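Local coordinates for RND efflux system, outer membrane lipoprotein, NodT family (Burkholderia mallei, PDB 6U94) that probably serves as the outer-membrane channel of an RND efflux system, a lipoprotein that lets exported compounds leave the cell, at residues L184-D189 / A432-L437; Q212-R217 / D418-V423; R282-A287 / E368-D373; E289-A294 / D361-G366; E389-A394 / V438-A443. All coordinates share one frame; numbering follows the deposited sequence.

Interaction 1 of 5, residues L184-D189 / A432-L437; sequences LALAQD and AAQQLL
Two helical turns face each other with a fairly wide gap, the CA atoms of Leu-186 and Gln-435 standing 7.7 Å apart. One side chain bridges the gap. Leu-186 holds CG anti to its backbone N (chi1 172°), which sends both methyl groups at the other helix. CD2 goes in against the backbone. Leu-186 CD2 lies 3.6 Å from Gln-434 CB and 3.7 Å from Gln-435 N, in the notch between these two neighbouring residues. CD1 takes the outer place and meets the amide end of Gln-434, with Leu-186 CD1 3.5 Å from Gln-434 OE1. The two side chains cross obliquely. The helices involved, 156-203 and 421-454, belong to different helical hairpins. Side-by-side hairpins of this kind are consistent with the long periplasmic helical barrel of TolC-like outer membrane factors. Gln-435 adds only its aliphatic part, with Gln-435 CG 3.9 Å from Leu-186 CD2. All of these are van der Waals contacts, and the three touching residues are each partly exposed. Phe-431, one turn back on the second helix, also packs on Leu-186. Ala-433 turns its methyl group to another neighbour and rests on Met-398 and Ile-399 of helix 362-415.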
# COMPACT_ATOMS: atom_id res chain seq x y z
N LEU A 184 -19.45 -1.46 -0.83
CA LEU A 184 -20.77 -1.19 -1.39
C LEU A 184 -21.75 -2.30 -1.05
O LEU A 184 -22.90 -2.04 -0.68
CB LEU A 184 -20.68 -1.00 -2.90
CG LEU A 184 -22.03 -0.80 -3.60
CD1 LEU A 184 -22.70 0.47 -3.11
CD2 LEU A 184 -21.87 -0.79 -5.11
N ALA A 185 -21.31 -3.56 -1.16
CA ALA A 185 -22.19 -4.68 -0.84
C ALA A 185 -22.57 -4.68 0.63
O ALA A 185 -23.72 -4.98 0.98
CB ALA A 185 -21.51 -6.00 -1.22
N LEU A 186 -21.63 -4.34 1.51
CA LEU A 186 -21.94 -4.22 2.93
C LEU A 186 -22.94 -3.11 3.18
O LEU A 186 -23.90 -3.28 3.95
CB LEU A 186 -20.65 -3.99 3.72
CG LEU A 186 -20.76 -3.65 5.21
CD1 LEU A 186 -21.35 -4.81 6.00
CD2 LEU A 186 -19.39 -3.26 5.74
N ALA A 187 -22.76 -1.96 2.53
CA ALA A 187 -23.67 -0.84 2.72
C ALA A 187 -25.05 -1.14 2.16
O ALA A 187 -26.05 -0.60 2.65
CB ALA A 187 -23.10 0.43 2.08
N GLN A 188 -25.14 -1.98 1.13
CA GLN A 188 -26.44 -2.33 0.56
C GLN A 188 -27.17 -3.35 1.42
O GLN A 188 -28.39 -3.26 1.60
CB GLN A 188 -26.26 -2.85 -0.87
CG GLN A 188 -25.89 -1.77 -1.87
CD GLN A 188 -25.55 -2.34 -3.23
OE1 GLN A 188 -25.06 -3.46 -3.35
NE2 GLN A 188 -25.81 -1.55 -4.28
N ASP A 189 -26.44 -4.34 1.95
CA ASP A 189 -27.05 -5.28 2.89
C ASP A 189 -27.55 -4.56 4.13
O ASP A 189 -28.66 -4.83 4.61
CB ASP A 189 -26.04 -6.37 3.27
CG ASP A 189 -25.64 -7.23 2.10
OD1 ASP A 189 -26.29 -7.13 1.04
OD2 ASP A 189 -24.67 -8.00 2.23
N ALA A 432 -20.30 0.55 11.54
CA ALA A 432 -19.07 1.33 11.45
C ALA A 432 -17.85 0.43 11.56
O ALA A 432 -16.84 0.65 10.88
CB ALA A 432 -19.05 2.40 12.53
N ALA A 433 -17.92 -0.59 12.42
CA ALA A 433 -16.78 -1.49 12.59
C ALA A 433 -16.59 -2.40 11.39
O ALA A 433 -15.45 -2.75 11.06
CB ALA A 433 -16.96 -2.32 13.86
N GLN A 434 -17.68 -2.79 10.72
CA GLN A 434 -17.56 -3.65 9.55
C GLN A 434 -16.93 -2.90 8.38
O GLN A 434 -16.18 -3.48 7.59
CB GLN A 434 -18.93 -4.20 9.16
CG GLN A 434 -19.53 -5.14 10.20
CD GLN A 434 -20.91 -5.62 9.81
OE1 GLN A 434 -21.80 -4.82 9.51
NE2 GLN A 434 -21.10 -6.94 9.80
N GLN A 435 -17.24 -1.61 8.24
CA GLN A 435 -16.59 -0.81 7.21
C GLN A 435 -15.10 -0.65 7.50
O GLN A 435 -14.27 -0.77 6.59
CB GLN A 435 -17.26 0.56 7.10
CG GLN A 435 -18.71 0.50 6.65
CD GLN A 435 -19.43 1.83 6.82
OE1 GLN A 435 -20.23 1.99 7.75
NE2 GLN A 435 -19.15 2.78 5.94
N LEU A 436 -14.74 -0.40 8.76
CA LEU A 436 -13.34 -0.24 9.12
C LEU A 436 -12.54 -1.51 8.85
O LEU A 436 -11.35 -1.43 8.52
CB LEU A 436 -13.20 0.16 10.59
CG LEU A 436 -12.90 1.63 10.87
CD1 LEU A 436 -12.44 1.82 12.30
CD2 LEU A 436 -11.86 2.15 9.89
N LEU A 437 -13.16 -2.68 8.99
CA LEU A 437 -12.45 -3.93 8.75
C LEU A 437 -11.97 -4.03 7.31
O LEU A 437 -10.84 -4.47 7.05
CB LEU A 437 -13.34 -5.12 9.10
CG LEU A 437 -12.76 -6.51 8.80
CD1 LEU A 437 -11.44 -6.71 9.53
CD2 LEU A 437 -13.76 -7.60 9.18

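Interaction 2 of 5, residues Q212-R217 / D418-V423; sequences QLDEHR and DDYFGV
Near the start of helix 421-454, Tyr-420 and Phe-421 meet Asp-214 and Arg-217, which lie near the beginning of helix 211-247. Both helices start here just after the turn of a helical hairpin. Asp-419 caps the incoming helix. Asp-419 OD1 accepts a weak bond of 3.3 Å from Phe-421 N. Tyr-420 approaches with its CB, which sits beside the carboxylate of Asp-214. Tyr-420 CB is 3.7 Å from Asp-214 OD2, and Asp-214 CG and OD1 are hardly more distant from it. The Tyr-420 ring itself turns inward, because CG stands anti to the backbone N (chi1 -175°). It lies edge-to-face with Phe-413 and touches Ile-201, and its OH is hydrogen-bonded to Gln-221 NE2. Arg-217 is the other bearing point. Its chain is extended to NE, and its guanidinium is sandwiched. Leu-213 CG lies 4.0 Å above one face of the Arg-217 guanidinium, and Phe-421 CD1 lies 3.9 Å above the opposite face. The guanidinium and the Phe-421 ring are tilted 58° to each other, so the groups do not lie flat together. Arg-217 NH1 also comes 3.7 Å from Phe-421 CB. A long salt bridge of 3.3 Å from Arg-217 NH1 to Asp-214 OD1 links these two residues of one helix turn, and its hydrogen bond is weak. The contact joins the turn ends of two adjacent hairpins, consistent with the periplasmic tip of the helical barrel, as in TolC-like outer membrane factors.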
# COMPACT_ATOMS: atom_id res chain seq x y z
N GLN A 212 -42.13 8.14 18.43
CA GLN A 212 -41.63 9.08 17.43
C GLN A 212 -40.11 9.18 17.48
O GLN A 212 -39.47 9.41 16.45
CB GLN A 212 -42.26 10.45 17.65
N LEU A 213 -39.51 9.00 18.66
CA LEU A 213 -38.06 8.98 18.77
C LEU A 213 -37.48 7.76 18.06
O LEU A 213 -36.48 7.87 17.33
CB LEU A 213 -37.65 8.99 20.24
CG LEU A 213 -36.39 9.78 20.59
CD1 LEU A 213 -36.57 11.23 20.21
CD2 LEU A 213 -36.06 9.64 22.07
N ASP A 214 -38.10 6.59 18.25
CA ASP A 214 -37.64 5.38 17.57
C ASP A 214 -37.77 5.50 16.06
O ASP A 214 -36.95 4.95 15.32
CB ASP A 214 -38.42 4.16 18.08
CG ASP A 214 -38.16 3.87 19.54
OD1 ASP A 214 -37.21 4.44 20.11
OD2 ASP A 214 -38.91 3.06 20.13
N GLU A 215 -38.79 6.22 15.59
CA GLU A 215 -38.98 6.37 14.15
C GLU A 215 -37.87 7.21 13.53
O GLU A 215 -37.36 6.88 12.46
CB GLU A 215 -40.35 6.99 13.86
N HIS A 216 -37.49 8.30 14.20
CA HIS A 216 -36.40 9.13 13.69
C HIS A 216 -35.07 8.38 13.75
O HIS A 216 -34.24 8.52 12.85
CB HIS A 216 -36.31 10.44 14.48
N ARG A 217 -34.86 7.59 14.80
CA ARG A 217 -33.64 6.79 14.89
C ARG A 217 -33.57 5.76 13.77
O ARG A 217 -32.55 5.63 13.09
CB ARG A 217 -33.56 6.10 16.25
CG ARG A 217 -33.17 6.99 17.40
CD ARG A 217 -33.35 6.24 18.70
NE ARG A 217 -33.08 7.08 19.86
CZ ARG A 217 -33.60 6.86 21.07
NH1 ARG A 217 -34.42 5.84 21.26
NH2 ARG A 217 -33.30 7.67 22.07
N ASP A 418 -36.43 -3.91 27.21
CA ASP A 418 -35.67 -2.69 27.02
C ASP A 418 -36.18 -1.95 25.79
O ASP A 418 -36.90 -2.50 24.95
CB ASP A 418 -34.17 -2.96 26.88
CG ASP A 418 -33.47 -3.05 28.23
OD1 ASP A 418 -34.12 -2.81 29.26
OD2 ASP A 418 -32.26 -3.35 28.25
N ASP A 419 -35.78 -0.68 25.68
CA ASP A 419 -36.21 0.17 24.59
C ASP A 419 -35.35 -0.06 23.34
O ASP A 419 -34.33 -0.75 23.37
CB ASP A 419 -36.16 1.64 25.00
CG ASP A 419 -34.84 2.03 25.65
OD1 ASP A 419 -33.77 1.78 25.04
OD2 ASP A 419 -34.86 2.60 26.76
N TYR A 420 -35.78 0.54 22.23
CA TYR A 420 -35.11 0.32 20.95
C TYR A 420 -33.74 0.98 20.86
O TYR A 420 -32.98 0.65 19.94
CB TYR A 420 -36.00 0.81 19.80
CG TYR A 420 -35.41 0.50 18.44
CD1 TYR A 420 -35.41 -0.79 17.94
CD2 TYR A 420 -34.84 1.50 17.67
CE1 TYR A 420 -34.87 -1.08 16.70
CE2 TYR A 420 -34.29 1.23 16.43
CZ TYR A 420 -34.31 -0.07 15.95
OH TYR A 420 -33.77 -0.35 14.72
N PHE A 421 -33.41 1.90 21.77
CA PHE A 421 -32.13 2.59 21.68
C PHE A 421 -30.96 1.61 21.67
O PHE A 421 -29.95 1.85 21.00
CB PHE A 421 -31.98 3.59 22.82
CG PHE A 421 -30.60 4.17 22.94
CD1 PHE A 421 -30.17 5.16 22.06
CD2 PHE A 421 -29.72 3.72 23.91
CE1 PHE A 421 -28.90 5.69 22.16
CE2 PHE A 421 -28.45 4.25 24.02
CZ PHE A 421 -28.04 5.23 23.14
N GLY A 422 -31.08 0.51 22.41
CA GLY A 422 -29.98 -0.45 22.47
C GLY A 422 -29.70 -1.11 21.14
O GLY A 422 -28.53 -1.33 20.78
N VAL A 423 -30.75 -1.45 20.39
CA VAL A 423 -30.56 -1.98 19.04
C VAL A 423 -29.95 -0.91 18.14
O VAL A 423 -29.03 -1.19 17.36
CB VAL A 423 -31.89 -2.51 18.48
CG1 VAL A 423 -31.72 -2.97 17.04
CG2 VAL A 423 -32.43 -3.63 19.35

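Interaction 3 of 5, residues R282-A287 / E368-D373; sequences RPDIMA and EHTIQD
Thr-370 lies at the middle of this contact, and it presses its methyl group onto the turn formed by Asp-284 and Ile-285. Thr-370 CG2 comes 3.5 Å from the backbone O of Asp-284. The same Thr-370 CG2 is 4.0 Å from Ile-285 CG1 and equally near the Asp-284 carboxylate carbon. It gets there because CG2 stands anti to the backbone N. The hydroxyl is thereby placed beside its own helix, where OG1 is hydrogen-bonded to Gly-366 O. Ile-285 and Thr-370 run alongside each other with opposite headings. Ile-285 reaches on to Ile-371, with Ile-285 CD1 4.3 Å from Ile-371 CG1. Phe-307 packs on both isoleucines. The two helices, 283-294 and 362-415, run nearly antiparallel here, at 164° between directions and with axes 9.8 Å apart. This is consistent with the upper, membrane-proximal part of the helical barrel in TolC-like proteins. Asp-284 is the third residue, and its carboxylate is held by Arg-282, at the N-cap position of the short helix. The grip is side-on. Arg-282 NH2 meets Asp-284 OD2 at 2.7 Å, almost straight and in the guanidinium plane. Arg-282 NE reaches Asp-284 OD1 at 2.9 Å, meeting the syn lone pair of OD1, with the acceptor tilted somewhat out of the guanidinium plane. Two bonds thus fix the rotation of the carboxylate beside the Thr-370 methyl. Arg-282 NH1 makes a salt bridge to Glu-377 of helix 362-415 and a hydrogen bond to Ala-454 O, at the end of helix 421-454.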
# COMPACT_ATOMS: atom_id res chain seq x y z
N ARG A 282 17.15 -1.70 -6.51
CA ARG A 282 16.42 -0.46 -6.30
C ARG A 282 16.94 0.61 -7.25
O ARG A 282 18.16 0.78 -7.38
CB ARG A 282 16.56 0.02 -4.85
CG ARG A 282 15.70 -0.73 -3.83
CD ARG A 282 15.96 -0.19 -2.44
NE ARG A 282 15.74 1.26 -2.37
CZ ARG A 282 14.75 1.84 -1.71
NH1 ARG A 282 13.86 1.10 -1.03
NH2 ARG A 282 14.63 3.16 -1.71
N PRO A 283 16.06 1.34 -7.94
CA PRO A 283 16.55 2.39 -8.86
C PRO A 283 17.42 3.45 -8.20
O PRO A 283 18.30 4.00 -8.87
CB PRO A 283 15.25 2.98 -9.42
CG PRO A 283 14.30 1.83 -9.39
CD PRO A 283 14.62 1.08 -8.12
N ASP A 284 17.23 3.75 -6.91
CA ASP A 284 18.08 4.75 -6.28
C ASP A 284 19.43 4.20 -5.88
O ASP A 284 20.39 4.97 -5.74
CB ASP A 284 17.38 5.38 -5.07
CG ASP A 284 16.83 4.36 -4.07
OD1 ASP A 284 16.89 3.13 -4.33
OD2 ASP A 284 16.32 4.79 -3.02
N ILE A 285 19.55 2.88 -5.71
CA ILE A 285 20.87 2.30 -5.44
C ILE A 285 21.62 2.05 -6.75
O ILE A 285 22.84 2.19 -6.80
CB ILE A 285 20.73 1.03 -4.59
CG1 ILE A 285 20.20 1.39 -3.20
CG2 ILE A 285 22.08 0.30 -4.47
CD1 ILE A 285 20.21 0.23 -2.23
N MET A 286 20.90 1.67 -7.82
CA MET A 286 21.52 1.54 -9.13
C MET A 286 22.15 2.85 -9.58
O MET A 286 23.30 2.88 -10.03
CB MET A 286 20.49 1.06 -10.16
CG MET A 286 19.87 -0.30 -9.86
SD MET A 286 18.58 -0.71 -11.05
CE MET A 286 19.53 -0.72 -12.57
N ALA A 287 21.40 3.95 -9.46
CA ALA A 287 21.93 5.25 -9.86
C ALA A 287 23.10 5.65 -8.97
O ALA A 287 24.08 6.24 -9.46
CB ALA A 287 20.82 6.30 -9.80
N GLU A 368 26.17 6.01 0.84
CA GLU A 368 25.96 5.50 2.19
C GLU A 368 24.58 5.86 2.71
O GLU A 368 23.89 5.01 3.30
CB GLU A 368 27.05 6.05 3.12
CG GLU A 368 26.93 5.58 4.57
CD GLU A 368 27.96 6.23 5.48
OE1 GLU A 368 28.51 7.28 5.10
OE2 GLU A 368 28.22 5.68 6.57
N HIS A 369 24.14 7.10 2.49
CA HIS A 369 22.83 7.53 2.97
C HIS A 369 21.70 6.84 2.21
O HIS A 369 20.66 6.51 2.80
CB HIS A 369 22.70 9.05 2.86
CG HIS A 369 23.60 9.80 3.79
ND1 HIS A 369 24.02 9.29 5.00
CD2 HIS A 369 24.18 11.01 3.67
CE1 HIS A 369 24.81 10.16 5.59
NE2 HIS A 369 24.93 11.22 4.81
N THR A 370 21.88 6.64 0.90
CA THR A 370 20.85 5.98 0.11
C THR A 370 20.61 4.55 0.57
O THR A 370 19.49 4.05 0.48
CB THR A 370 21.23 6.03 -1.38
OG1 THR A 370 21.28 7.39 -1.82
CG2 THR A 370 20.23 5.26 -2.24
N ILE A 371 21.65 3.89 1.09
CA ILE A 371 21.49 2.53 1.58
C ILE A 371 20.78 2.52 2.93
O ILE A 371 19.92 1.66 3.18
CB ILE A 371 22.86 1.83 1.65
CG1 ILE A 371 23.43 1.66 0.24
CG2 ILE A 371 22.76 0.48 2.35
CD1 ILE A 371 24.83 1.10 0.22
N GLN A 372 21.12 3.45 3.82
CA GLN A 372 20.44 3.51 5.11
C GLN A 372 18.96 3.83 4.94
O GLN A 372 18.11 3.23 5.60
CB GLN A 372 21.10 4.53 6.03
CG GLN A 372 20.47 4.56 7.42
CD GLN A 372 21.02 5.65 8.31
OE1 GLN A 372 21.83 6.47 7.88
NE2 GLN A 372 20.58 5.67 9.57
N ASP A 373 18.64 4.76 4.04
CA ASP A 373 17.24 5.09 3.78
C ASP A 373 16.51 3.91 3.15
O ASP A 373 15.33 3.69 3.43
CB ASP A 373 17.14 6.32 2.88
CG ASP A 373 17.47 7.60 3.61
OD1 ASP A 373 17.76 7.53 4.82
OD2 ASP A 373 17.42 8.68 2.98

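Interaction 4 of 5, residues E289-A294 / D361-G366; sequences EHRLIA and DINVAG
Asn-363 and Val-364 carry the contact with Arg-291 and Leu-292, and Asp-361 prepares their helix turn. Asp-361 is the N-cap. Asp-361 OD1 is gripped by two backbone amides, at 2.9 Å from Val-364 N and, more weakly, at 2.8 Å from Asn-363 N. Asn-363 then points its side chain at the other helix. Asn-363 OD1 comes up against the first carbons of Arg-291, 3.6 Å from Arg-291 CB and 3.8 Å from Arg-291 CD. These are van der Waals contacts of the amide oxygen with aliphatic carbons. The arginine and asparagine side chains cross at about a right angle, although their guanidinium and amide planes are only 16° apart. Asn-363 also offers its backbone, since Leu-292 CD2 sits 3.5 Å from Asn-363 O. The helices 283-294 and 362-415 are antiparallel here, at 156°, with axes 9.3 Å apart. They flank the part of the chain that in TolC-like relatives forms a strand hairpin of the outer-membrane barrel. Val-364 follows and gives the apolar pair, with Val-364 CG2 3.7 Å from Leu-292 CD2. The valine has CG1 anti to the backbone N (chi1 177°), which leaves CG2 beside that N and facing the leucine. Phe-306 and Phe-344 pack on Val-364, and Ile-299 packs on Leu-292, so both residues are buried.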
# COMPACT_ATOMS: atom_id res chain seq x y z
N GLU A 289 25.24 3.63 -7.46
CA GLU A 289 26.40 2.84 -7.85
C GLU A 289 26.94 3.28 -9.20
O GLU A 289 28.16 3.23 -9.42
CB GLU A 289 26.06 1.35 -7.86
CG GLU A 289 25.69 0.81 -6.48
CD GLU A 289 25.66 -0.71 -6.42
OE1 GLU A 289 25.19 -1.35 -7.38
OE2 GLU A 289 26.12 -1.26 -5.40
N HIS A 290 26.07 3.71 -10.11
CA HIS A 290 26.50 4.23 -11.40
C HIS A 290 27.34 5.49 -11.24
O HIS A 290 28.36 5.67 -11.92
CB HIS A 290 25.28 4.50 -12.28
CG HIS A 290 25.59 5.12 -13.61
ND1 HIS A 290 25.91 6.45 -13.76
CD2 HIS A 290 25.61 4.59 -14.85
CE1 HIS A 290 26.12 6.71 -15.03
NE2 HIS A 290 25.94 5.60 -15.72
N ARG A 291 26.92 6.38 -10.34
CA ARG A 291 27.68 7.60 -10.10
C ARG A 291 29.07 7.30 -9.55
O ARG A 291 30.03 8.01 -9.85
CB ARG A 291 26.92 8.52 -9.14
CG ARG A 291 25.89 9.41 -9.81
CD ARG A 291 25.29 10.40 -8.82
NE ARG A 291 23.83 10.43 -8.91
CZ ARG A 291 23.02 9.85 -8.04
NH1 ARG A 291 23.52 9.20 -6.99
NH2 ARG A 291 21.71 9.92 -8.20
N LEU A 292 29.19 6.25 -8.74
CA LEU A 292 30.49 5.90 -8.17
C LEU A 292 31.40 5.28 -9.23
O LEU A 292 32.61 5.51 -9.22
CB LEU A 292 30.31 4.95 -6.99
CG LEU A 292 29.86 5.55 -5.66
CD1 LEU A 292 29.33 4.46 -4.75
CD2 LEU A 292 31.00 6.29 -4.99
N ILE A 293 30.83 4.48 -10.13
CA ILE A 293 31.62 3.89 -11.21
C ILE A 293 32.21 4.98 -12.09
O ILE A 293 33.40 4.95 -12.43
CB ILE A 293 30.77 2.90 -12.03
CG1 ILE A 293 30.42 1.68 -11.18
CG2 ILE A 293 31.53 2.46 -13.28
CD1 ILE A 293 29.17 0.95 -11.63
N ALA A 294 31.38 5.95 -12.47
CA ALA A 294 31.85 7.06 -13.29
C ALA A 294 32.89 7.90 -12.56
O ALA A 294 33.76 8.50 -13.20
CB ALA A 294 30.68 7.93 -13.73
N ASP A 361 33.80 12.71 0.01
CA ASP A 361 33.39 12.57 -1.38
C ASP A 361 31.87 12.51 -1.46
O ASP A 361 31.23 11.77 -0.70
CB ASP A 361 34.02 11.31 -2.00
CG ASP A 361 33.55 11.06 -3.42
OD1 ASP A 361 32.45 10.52 -3.60
OD2 ASP A 361 34.29 11.43 -4.36
N ILE A 362 31.29 13.29 -2.37
CA ILE A 362 29.84 13.44 -2.41
C ILE A 362 29.17 12.15 -2.89
O ILE A 362 28.06 11.83 -2.45
CB ILE A 362 29.47 14.64 -3.30
CG1 ILE A 362 30.16 15.90 -2.79
CG2 ILE A 362 27.96 14.83 -3.34
CD1 ILE A 362 29.94 16.17 -1.31
N ASN A 363 29.83 11.40 -3.77
CA ASN A 363 29.22 10.18 -4.28
C ASN A 363 29.30 9.03 -3.29
O ASN A 363 28.46 8.12 -3.33
CB ASN A 363 29.88 9.77 -5.60
CG ASN A 363 29.72 10.83 -6.67
OD1 ASN A 363 28.62 11.06 -7.17
ND2 ASN A 363 30.82 11.47 -7.04
N VAL A 364 30.28 9.04 -2.39
CA VAL A 364 30.35 8.02 -1.35
C VAL A 364 29.35 8.31 -0.24
O VAL A 364 28.64 7.42 0.23
CB VAL A 364 31.78 7.90 -0.80
CG1 VAL A 364 31.83 6.89 0.32
CG2 VAL A 364 32.75 7.52 -1.91
N ALA A 365 29.27 9.57 0.20
CA ALA A 365 28.34 9.94 1.26
C ALA A 365 26.89 9.75 0.81
O ALA A 365 26.06 9.26 1.58
CB ALA A 365 28.58 11.38 1.70
N GLY A 366 26.58 10.12 -0.44
CA GLY A 366 25.24 9.89 -0.95
C GLY A 366 24.91 8.41 -1.06
O GLY A 366 23.79 7.99 -0.76

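Interaction 5 of 5, residues E389-A394 / V438-A443; sequences EREVKA and VTYKLA
Tyr-440 and Glu-391 make a CH-pi contact. Glu-391 CB sits over one face of the Tyr-440 ring, 4.0 Å from its centroid and only 10° off the ring normal. Beyond CB the glutamate chain bends at chi2 and carries the carboxylate out past the ring rim, with Glu-391 OE1 3.4 Å from Tyr-440 CE2. The carboxylate plane is turned 57° from the ring plane. The Tyr-440 OH is also near OE1, but too far for a bond. Apolar packing takes over one residue along. Val-392 CG2 lies 3.8 Å from Tyr-440 CB. The same methyl meets the aliphatic part of Lys-441, whose extended chain runs across the valine at about a right angle. The two segments belong to consecutive long helices, 362-415 and 421-454, which form one antiparallel hairpin. Their directions differ by 157° and their axes come within 8.8 Å. Such a coiled-coil-like pair is a building unit of the periplasmic helical barrel in outer membrane factors. A methyl also meets the backbone: Val-392 CG2 lies 3.6 Å from Tyr-440 O. Around the contact, the Lys-441 side chain touches that of Glu-396, and Tyr-440 also touches Gln-395. Val-438 and Leu-442 face a different neighbour, resting on Ala-179 of helix 156-203.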
# COMPACT_ATOMS: atom_id res chain seq x y z
N GLU A 389 -2.17 -5.70 10.24
CA GLU A 389 -2.67 -7.04 10.54
C GLU A 389 -3.13 -7.13 11.98
O GLU A 389 -4.07 -7.88 12.29
CB GLU A 389 -1.60 -8.09 10.24
CG GLU A 389 -1.02 -8.04 8.82
CD GLU A 389 -1.93 -8.65 7.77
OE1 GLU A 389 -1.49 -8.77 6.61
OE2 GLU A 389 -3.08 -9.03 8.10
N ARG A 390 -2.49 -6.38 12.88
CA ARG A 390 -2.96 -6.30 14.26
C ARG A 390 -4.32 -5.62 14.33
O ARG A 390 -5.22 -6.09 15.04
CB ARG A 390 -1.95 -5.54 15.12
CG ARG A 390 -1.20 -6.39 16.13
CD ARG A 390 0.18 -5.82 16.38
NE ARG A 390 0.14 -4.38 16.61
CZ ARG A 390 1.14 -3.55 16.34
NH1 ARG A 390 2.27 -4.02 15.81
NH2 ARG A 390 1.02 -2.25 16.58
N GLU A 391 -4.50 -4.53 13.58
CA GLU A 391 -5.77 -3.82 13.60
C GLU A 391 -6.90 -4.66 13.01
O GLU A 391 -8.05 -4.57 13.46
CB GLU A 391 -5.64 -2.50 12.84
CG GLU A 391 -5.17 -1.34 13.71
CD GLU A 391 -6.12 -1.06 14.86
OE1 GLU A 391 -7.35 -1.17 14.66
OE2 GLU A 391 -5.65 -0.72 15.96
N VAL A 392 -6.59 -5.47 12.00
CA VAL A 392 -7.60 -6.35 11.41
C VAL A 392 -8.13 -7.33 12.46
O VAL A 392 -9.34 -7.50 12.62
CB VAL A 392 -7.03 -7.08 10.19
CG1 VAL A 392 -7.98 -8.18 9.73
CG2 VAL A 392 -6.77 -6.10 9.05
N LYS A 393 -7.22 -7.98 13.19
CA LYS A 393 -7.64 -8.95 14.20
C LYS A 393 -8.39 -8.27 15.34
O LYS A 393 -9.37 -8.83 15.86
CB LYS A 393 -6.42 -9.71 14.73
CG LYS A 393 -5.85 -10.70 13.74
CD LYS A 393 -4.43 -11.11 14.11
CE LYS A 393 -3.84 -12.06 13.08
NZ LYS A 393 -4.43 -13.43 13.17
N ALA A 394 -7.97 -7.07 15.74
CA ALA A 394 -8.69 -6.34 16.76
C ALA A 394 -10.09 -5.96 16.28
O ALA A 394 -11.07 -6.08 17.02
CB ALA A 394 -7.91 -5.10 17.18
N VAL A 438 -12.81 -3.63 6.36
CA VAL A 438 -12.43 -3.69 4.95
C VAL A 438 -11.27 -2.74 4.68
O VAL A 438 -10.29 -3.12 4.02
CB VAL A 438 -13.64 -3.36 4.05
CG1 VAL A 438 -13.22 -3.33 2.59
CG2 VAL A 438 -14.75 -4.38 4.25
N THR A 439 -11.35 -1.51 5.19
CA THR A 439 -10.28 -0.54 4.96
C THR A 439 -8.97 -1.01 5.57
O THR A 439 -7.90 -0.79 5.00
CB THR A 439 -10.68 0.82 5.53
OG1 THR A 439 -10.57 0.80 6.95
CG2 THR A 439 -12.12 1.16 5.15
N TYR A 440 -9.03 -1.65 6.74
CA TYR A 440 -7.82 -2.17 7.37
C TYR A 440 -7.25 -3.35 6.60
O TYR A 440 -6.03 -3.54 6.56
CB TYR A 440 -8.10 -2.58 8.81
CG TYR A 440 -8.20 -1.43 9.80
CD1 TYR A 440 -7.48 -0.26 9.61
CD2 TYR A 440 -9.00 -1.53 10.93
CE1 TYR A 440 -7.56 0.78 10.51
CE2 TYR A 440 -9.09 -0.50 11.84
CZ TYR A 440 -8.37 0.66 11.62
OH TYR A 440 -8.46 1.69 12.53
N LYS A 441 -8.11 -4.17 5.99
CA LYS A 441 -7.62 -5.26 5.16
C LYS A 441 -6.93 -4.72 3.91
O LYS A 441 -5.87 -5.22 3.51
CB LYS A 441 -8.76 -6.20 4.77
CG LYS A 441 -9.28 -7.07 5.90
CD LYS A 441 -10.38 -8.00 5.41
CE LYS A 441 -10.76 -9.01 6.48
NZ LYS A 441 -11.76 -10.00 5.98
N LEU A 442 -7.50 -3.68 3.30
CA LEU A 442 -6.91 -3.10 2.10
C LEU A 442 -5.57 -2.45 2.42
O LEU A 442 -4.62 -2.56 1.64
CB LEU A 442 -7.86 -2.08 1.49
CG LEU A 442 -7.32 -1.27 0.30
CD1 LEU A 442 -6.86 -2.19 -0.82
CD2 LEU A 442 -8.37 -0.31 -0.19
N ALA A 443 -5.46 -1.78 3.57
CA ALA A 443 -4.20 -1.17 3.96
C ALA A 443 -3.11 -2.22 4.09
O ALA A 443 -1.95 -1.99 3.71
CB ALA A 443 -4.37 -0.39 5.26

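Overall arrangement
From the N terminus, interaction 1 opens first on helix 156-203 and interaction 2 next on helix 211-247. Both stay open while helix 283-294 opens interactions 3 and 4. Interaction 4 closes first, at 361-366, and interaction 3 just after it, so 4 lies within 3. Interaction 5 then opens on helix 362-415. The start of helix 421-454 and the turn before it close 2. The same helix then closes 1 and 5. Thus 2 lies within 1, 3 and 4 lie within both, and 5 crosses both. Interactions 1 and 5 touch, with Leu-437 CD1 3.8 Å from Val-392 CG1. Interaction 2 ties hairpin turns at one end. Interactions 3 and 4 pack the short helix on the long one at the other, the centre of 4 about 70 Å from that of 2.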